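Local coordinates for protein cruciferin (Brassica napus, PDB 3KGL) that probably serves as a seed storage protein, an 11S globulin laid down as a nutrient reservoir for the plant, at residues 83-96 with 138-150. Numbering follows the deposited sequence.
Sequences CAETFQDSSVFQPG and GFRDMHQKVEHIR
D89 and D141 face each other as an antiparallel hydrogen-bonded pair, D89 N reaching D141 O at 2.9 Å and D141 N returning to D89 O at 3.1 Å. Next to them Q88 and M142 form a non-hydrogen-bonded pair, and Q88 CA adds a CA-H...O contact to D141 O at 3.3 Å. At the far end, the two segments are joined by a weak hydrogen bond, G138 N to P95 O.

Among the side chains, H143 is held at both ring nitrogens. H143 NE2 donates to D89 OD1 at 3.0 Å, the oxygen lying near the ring plane but being met from above its carboxylate, whose plane is turned 70° from the ring. ND1 donates within its own segment to Q144 O, again nearly in the ring plane, and the two bonds together should fix the ring's rotation. CG of H143 sits between the backbone N and the carbonyl carbon (chi1 61°), which carries the imidazole across to D89. On the other face of the ribbon R140 NE makes a weak hydrogen bond to Q88 OE1, the guanidinium and amide planes 48° apart.

The ribbon is an extension of one sheet of the N-terminal cupin barrel: strand 141-150 also pairs with strand 73-79, and C83 is tied by a disulfide to C283. It reaches out to a second subunit: K441 of the second subunit forms a salt bridge with D141 OD1, and L423 N of that subunit hydrogen-bonds to D141 OD2.

Apolar packing centres on F87. K145 slants past the ring, with CE at its edge, 3.3 Å from F87 CE2. The carbonyl oxygen V146 O lies over one ring face, offset toward the rim. Separately, E85 crosses M142 at about a right angle, its extended chain bringing the carboxylate up against M142, with E85 CD 3.6 Å from M142 CB.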
loop_
_atom_site.group_PDB
_atom_site.type_symbol
_atom_site.label_atom_id
_atom_site.label_comp_id
_atom_site.label_asym_id
_atom_site.label_seq_id
_atom_site.Cartn_x
_atom_site.Cartn_y
_atom_site.Cartn_z
ATOM N N CYS A 83 -16.865 5.828 -21.827
ATOM C CA CYS A 83 -16.105 6.131 -23.033
ATOM C C CYS A 83 -16.992 6.127 -24.270
ATOM O O CYS A 83 -18.079 5.539 -24.275
ATOM C CB CYS A 83 -14.930 5.173 -23.210
ATOM S SG CYS A 83 -13.429 5.765 -22.416
ATOM N N ALA A 84 -16.523 6.805 -25.312
ATOM C CA ALA A 84 -17.266 6.904 -26.558
ATOM C C ALA A 84 -17.400 5.523 -27.187
ATOM O O ALA A 84 -16.765 4.566 -26.741
ATOM C CB ALA A 84 -16.574 7.870 -27.511
ATOM N N GLU A 85 -18.236 5.418 -28.214
ATOM C CA GLU A 85 -18.397 4.159 -28.926
ATOM C C GLU A 85 -17.646 4.171 -30.262
ATOM O O GLU A 85 -18.028 4.863 -31.210
ATOM C CB GLU A 85 -19.881 3.804 -29.087
ATOM C CG GLU A 85 -20.494 3.197 -27.818
ATOM C CD GLU A 85 -22.017 3.191 -27.834
ATOM O OE1 GLU A 85 -22.623 2.353 -27.126
ATOM O OE2 GLU A 85 -22.608 4.027 -28.547
ATOM N N THR A 86 -16.564 3.394 -30.306
ATOM C CA THR A 86 -15.645 3.344 -31.441
ATOM C C THR A 86 -16.239 2.595 -32.636
ATOM O O THR A 86 -16.576 3.199 -33.658
ATOM C CB THR A 86 -14.315 2.649 -31.048
ATOM O OG1 THR A 86 -14.151 2.672 -29.623
ATOM C CG2 THR A 86 -13.121 3.327 -31.718
ATOM N N PHE A 87 -16.357 1.275 -32.498
ATOM C CA PHE A 87 -16.819 0.418 -33.589
ATOM C C PHE A 87 -18.321 0.519 -33.869
ATOM O O PHE A 87 -19.094 1.046 -33.053
ATOM C CB PHE A 87 -16.399 -1.041 -33.349
ATOM C CG PHE A 87 -14.998 -1.345 -33.803
ATOM C CD1 PHE A 87 -14.769 -2.118 -34.931
ATOM C CD2 PHE A 87 -13.904 -0.837 -33.116
ATOM C CE1 PHE A 87 -13.473 -2.392 -35.360
ATOM C CE2 PHE A 87 -12.608 -1.106 -33.542
ATOM C CZ PHE A 87 -12.393 -1.886 -34.665
ATOM N N GLN A 88 -18.709 0.005 -35.037
ATOM C CA GLN A 88 -20.085 0.058 -35.527
ATOM C C GLN A 88 -20.435 -1.257 -36.244
ATOM O O GLN A 88 -19.601 -1.826 -36.953
ATOM C CB GLN A 88 -20.261 1.275 -36.453
ATOM C CG GLN A 88 -21.621 1.409 -37.129
ATOM C CD GLN A 88 -21.618 0.916 -38.576
ATOM O OE1 GLN A 88 -22.624 1.019 -39.282
ATOM N NE2 GLN A 88 -20.483 0.387 -39.022
ATOM N N ASP A 89 -21.662 -1.738 -36.048
ATOM C CA ASP A 89 -22.086 -3.040 -36.578
ATOM C C ASP A 89 -23.213 -2.988 -37.609
ATOM O O ASP A 89 -24.335 -2.596 -37.289
ATOM C CB ASP A 89 -22.527 -3.954 -35.437
ATOM C CG ASP A 89 -21.447 -4.909 -35.014
ATOM O OD1 ASP A 89 -21.594 -5.546 -33.945
ATOM O OD2 ASP A 89 -20.452 -5.022 -35.760
ATOM N N SER A 90 -22.921 -3.411 -38.835
ATOM C CA SER A 90 -23.959 -3.534 -39.848
ATOM C C SER A 90 -25.107 -4.372 -39.299
ATOM O O SER A 90 -24.885 -5.406 -38.666
ATOM C CB SER A 90 -23.414 -4.184 -41.127
ATOM O OG SER A 90 -22.520 -3.327 -41.818
ATOM N N SER A 91 -26.333 -3.908 -39.520
ATOM C CA SER A 91 -27.508 -4.725 -39.263
ATOM C C SER A 91 -27.786 -5.541 -40.520
ATOM O O SER A 91 -27.891 -4.992 -41.618
ATOM C CB SER A 91 -28.716 -3.862 -38.880
ATOM O OG SER A 91 -29.013 -2.895 -39.874
ATOM N N VAL A 92 -27.884 -6.854 -40.357
ATOM C CA VAL A 92 -28.034 -7.766 -41.488
ATOM C C VAL A 92 -29.160 -7.366 -42.460
ATOM O O VAL A 92 -28.886 -6.761 -43.496
ATOM C CB VAL A 92 -28.182 -9.228 -40.997
ATOM C CG1 VAL A 92 -26.852 -9.724 -40.416
ATOM C CG2 VAL A 92 -29.289 -9.336 -39.959
ATOM N N PHE A 93 -30.411 -7.700 -42.135
ATOM C CA PHE A 93 -31.561 -7.258 -42.930
ATOM C C PHE A 93 -32.307 -6.188 -42.132
ATOM O O PHE A 93 -32.841 -6.468 -41.055
ATOM C CB PHE A 93 -32.477 -8.442 -43.280
ATOM C CG PHE A 93 -33.266 -8.264 -44.568
ATOM C CD1 PHE A 93 -34.641 -8.469 -44.591
ATOM C CD2 PHE A 93 -32.634 -7.905 -45.751
ATOM C CE1 PHE A 93 -35.369 -8.315 -45.770
ATOM C CE2 PHE A 93 -33.357 -7.748 -46.934
ATOM C CZ PHE A 93 -34.726 -7.954 -46.940
ATOM N N GLN A 94 -32.338 -4.970 -42.672
ATOM C CA GLN A 94 -32.720 -3.769 -41.918
ATOM C C GLN A 94 -34.172 -3.288 -42.080
ATOM O O GLN A 94 -34.551 -2.794 -43.145
ATOM C CB GLN A 94 -31.757 -2.618 -42.258
ATOM C CG GLN A 94 -31.276 -2.608 -43.715
ATOM C CD GLN A 94 -30.714 -1.260 -44.157
ATOM O OE1 GLN A 94 -29.578 -1.166 -44.627
ATOM N NE2 GLN A 94 -31.516 -0.210 -44.008
ATOM N N PRO A 95 -34.990 -3.438 -41.021
ATOM C CA PRO A 95 -36.299 -2.784 -40.937
ATOM C C PRO A 95 -36.252 -1.559 -40.017
ATOM O O PRO A 95 -35.974 -0.447 -40.471
ATOM C CB PRO A 95 -37.193 -3.866 -40.305
ATOM C CG PRO A 95 -36.282 -5.071 -40.043
ATOM C CD PRO A 95 -34.889 -4.529 -40.042
ATOM N N GLY A 96 -36.522 -1.772 -38.732
ATOM C CA GLY A 96 -36.513 -0.696 -37.756
ATOM C C GLY A 96 -36.549 -1.223 -36.335
ATOM O O GLY A 96 -35.797 -2.132 -35.985
ATOM N N GLY A 138 -33.133 0.698 -41.082
ATOM C CA GLY A 138 -32.808 -0.140 -39.943
ATOM C C GLY A 138 -31.605 0.374 -39.179
ATOM O O GLY A 138 -30.737 1.047 -39.742
ATOM N N PHE A 139 -31.552 0.053 -37.888
ATOM C CA PHE A 139 -30.467 0.515 -37.028
ATOM C C PHE A 139 -29.254 -0.421 -37.053
ATOM O O PHE A 139 -29.388 -1.635 -37.227
ATOM C CB PHE A 139 -30.957 0.718 -35.581
ATOM C CG PHE A 139 -31.053 -0.558 -34.776
ATOM C CD1 PHE A 139 -29.908 -1.218 -34.355
ATOM C CD2 PHE A 139 -32.284 -1.084 -34.429
ATOM C CE1 PHE A 139 -29.987 -2.381 -33.627
ATOM C CE2 PHE A 139 -32.368 -2.255 -33.695
ATOM C CZ PHE A 139 -31.219 -2.903 -33.293
ATOM N N ARG A 140 -28.072 0.157 -36.876
ATOM C CA ARG A 140 -26.859 -0.622 -36.677
ATOM C C ARG A 140 -26.542 -0.644 -35.185
ATOM O O ARG A 140 -27.371 -0.264 -34.360
ATOM C CB ARG A 140 -25.690 -0.027 -37.466
ATOM C CG ARG A 140 -25.295 1.383 -37.042
ATOM C CD ARG A 140 -26.113 2.444 -37.771
ATOM N NE ARG A 140 -25.436 2.954 -38.962
ATOM C CZ ARG A 140 -26.016 3.721 -39.881
ATOM N NH1 ARG A 140 -27.295 4.060 -39.756
ATOM N NH2 ARG A 140 -25.320 4.143 -40.928
ATOM N N ASP A 141 -25.340 -1.072 -34.830
ATOM C CA ASP A 141 -25.005 -1.219 -33.422
ATOM C C ASP A 141 -23.777 -0.419 -33.023
ATOM O O ASP A 141 -22.691 -0.613 -33.563
ATOM C CB ASP A 141 -24.793 -2.690 -33.078
ATOM C CG ASP A 141 -24.657 -2.920 -31.597
ATOM O OD1 ASP A 141 -24.356 -1.943 -30.886
ATOM O OD2 ASP A 141 -24.848 -4.070 -31.146
ATOM N N MET A 142 -23.959 0.476 -32.062
ATOM C CA MET A 142 -22.844 1.216 -31.502
ATOM C C MET A 142 -22.334 0.480 -30.272
ATOM O O MET A 142 -23.121 -0.014 -29.470
ATOM C CB MET A 142 -23.282 2.628 -31.122
ATOM C CG MET A 142 -23.929 3.409 -32.249
ATOM S SD MET A 142 -24.890 4.800 -31.617
ATOM C CE MET A 142 -23.622 5.738 -30.765
ATOM N N HIS A 143 -21.017 0.404 -30.125
ATOM C CA HIS A 143 -20.427 -0.292 -28.987
ATOM C C HIS A 143 -18.907 -0.135 -28.951
ATOM O O HIS A 143 -18.301 0.286 -29.936
ATOM C CB HIS A 143 -20.820 -1.778 -28.985
ATOM C CG HIS A 143 -20.358 -2.539 -30.192
ATOM N ND1 HIS A 143 -19.023 -2.735 -30.487
ATOM C CD2 HIS A 143 -21.053 -3.173 -31.167
ATOM C CE1 HIS A 143 -18.917 -3.444 -31.598
ATOM N NE2 HIS A 143 -20.135 -3.723 -32.029
ATOM N N GLN A 144 -18.300 -0.472 -27.816
ATOM C CA GLN A 144 -16.867 -0.274 -27.608
ATOM C C GLN A 144 -16.016 -1.000 -28.649
ATOM O O GLN A 144 -16.509 -1.834 -29.406
ATOM C CB GLN A 144 -16.469 -0.699 -26.191
ATOM C CG GLN A 144 -16.965 0.236 -25.081
ATOM C CD GLN A 144 -15.878 1.176 -24.561
ATOM O OE1 GLN A 144 -16.155 2.081 -23.773
ATOM N NE2 GLN A 144 -14.636 0.957 -24.994
ATOM N N LYS A 145 -14.734 -0.660 -28.693
ATOM C CA LYS A 145 -13.828 -1.262 -29.656
ATOM C C LYS A 145 -13.646 -2.748 -29.387
ATOM O O LYS A 145 -13.269 -3.158 -28.285
ATOM C CB LYS A 145 -12.472 -0.549 -29.640
ATOM C CG LYS A 145 -11.346 -1.321 -30.319
ATOM C CD LYS A 145 -10.119 -0.441 -30.572
ATOM C CE LYS A 145 -10.360 0.551 -31.708
ATOM N NZ LYS A 145 -9.100 1.183 -32.202
ATOM N N VAL A 146 -13.939 -3.550 -30.402
ATOM C CA VAL A 146 -13.649 -4.972 -30.364
ATOM C C VAL A 146 -12.320 -5.219 -31.056
ATOM O O VAL A 146 -12.212 -5.073 -32.271
ATOM C CB VAL A 146 -14.724 -5.780 -31.085
ATOM C CG1 VAL A 146 -14.263 -7.215 -31.280
ATOM C CG2 VAL A 146 -16.019 -5.731 -30.310
ATOM N N GLU A 147 -11.313 -5.584 -30.272
ATOM C CA GLU A 147 -9.977 -5.852 -30.782
ATOM C C GLU A 147 -9.837 -7.310 -31.248
ATOM O O GLU A 147 -10.620 -8.171 -30.844
ATOM C CB GLU A 147 -8.934 -5.526 -29.705
ATOM C CG GLU A 147 -8.705 -4.032 -29.479
ATOM C CD GLU A 147 -8.424 -3.679 -28.017
ATOM O OE1 GLU A 147 -9.396 -3.477 -27.249
ATOM O OE2 GLU A 147 -7.232 -3.584 -27.642
ATOM N N HIS A 148 -8.866 -7.572 -32.126
ATOM C CA HIS A 148 -8.494 -8.938 -32.471
ATOM C C HIS A 148 -7.259 -9.294 -31.665
ATOM O O HIS A 148 -6.383 -8.451 -31.451
ATOM C CB HIS A 148 -8.202 -9.095 -33.964
ATOM C CG HIS A 148 -7.914 -10.510 -34.379
ATOM N ND1 HIS A 148 -6.640 -10.967 -34.643
ATOM C CD2 HIS A 148 -8.743 -11.566 -34.576
ATOM C CE1 HIS A 148 -6.696 -12.244 -34.981
ATOM N NE2 HIS A 148 -7.960 -12.632 -34.947
ATOM N N ILE A 149 -7.200 -10.539 -31.210
ATOM C CA ILE A 149 -6.066 -11.017 -30.434
ATOM C C ILE A 149 -5.500 -12.302 -31.025
ATOM O O ILE A 149 -6.242 -13.151 -31.533
ATOM C CB ILE A 149 -6.443 -11.250 -28.962
ATOM C CG1 ILE A 149 -7.695 -12.121 -28.864
ATOM C CG2 ILE A 149 -6.671 -9.932 -28.261
ATOM C CD1 ILE A 149 -8.014 -12.551 -27.467
ATOM N N ARG A 150 -4.176 -12.420 -30.967
ATOM C CA ARG A 150 -3.460 -13.587 -31.470
ATOM C C ARG A 150 -2.429 -13.958 -30.434
ATOM O O ARG A 150 -2.167 -13.184 -29.524
ATOM C CB ARG A 150 -2.749 -13.273 -32.794
ATOM C CG ARG A 150 -2.028 -11.932 -32.810
ATOM C CD ARG A 150 -0.709 -11.980 -33.570
ATOM N NE ARG A 150 -0.083 -10.660 -33.574
ATOM C CZ ARG A 150 1.226 -10.435 -33.656
ATOM N NH1 ARG A 150 2.079 -11.453 -33.756
ATOM N NH2 ARG A 150 1.685 -9.182 -33.622
#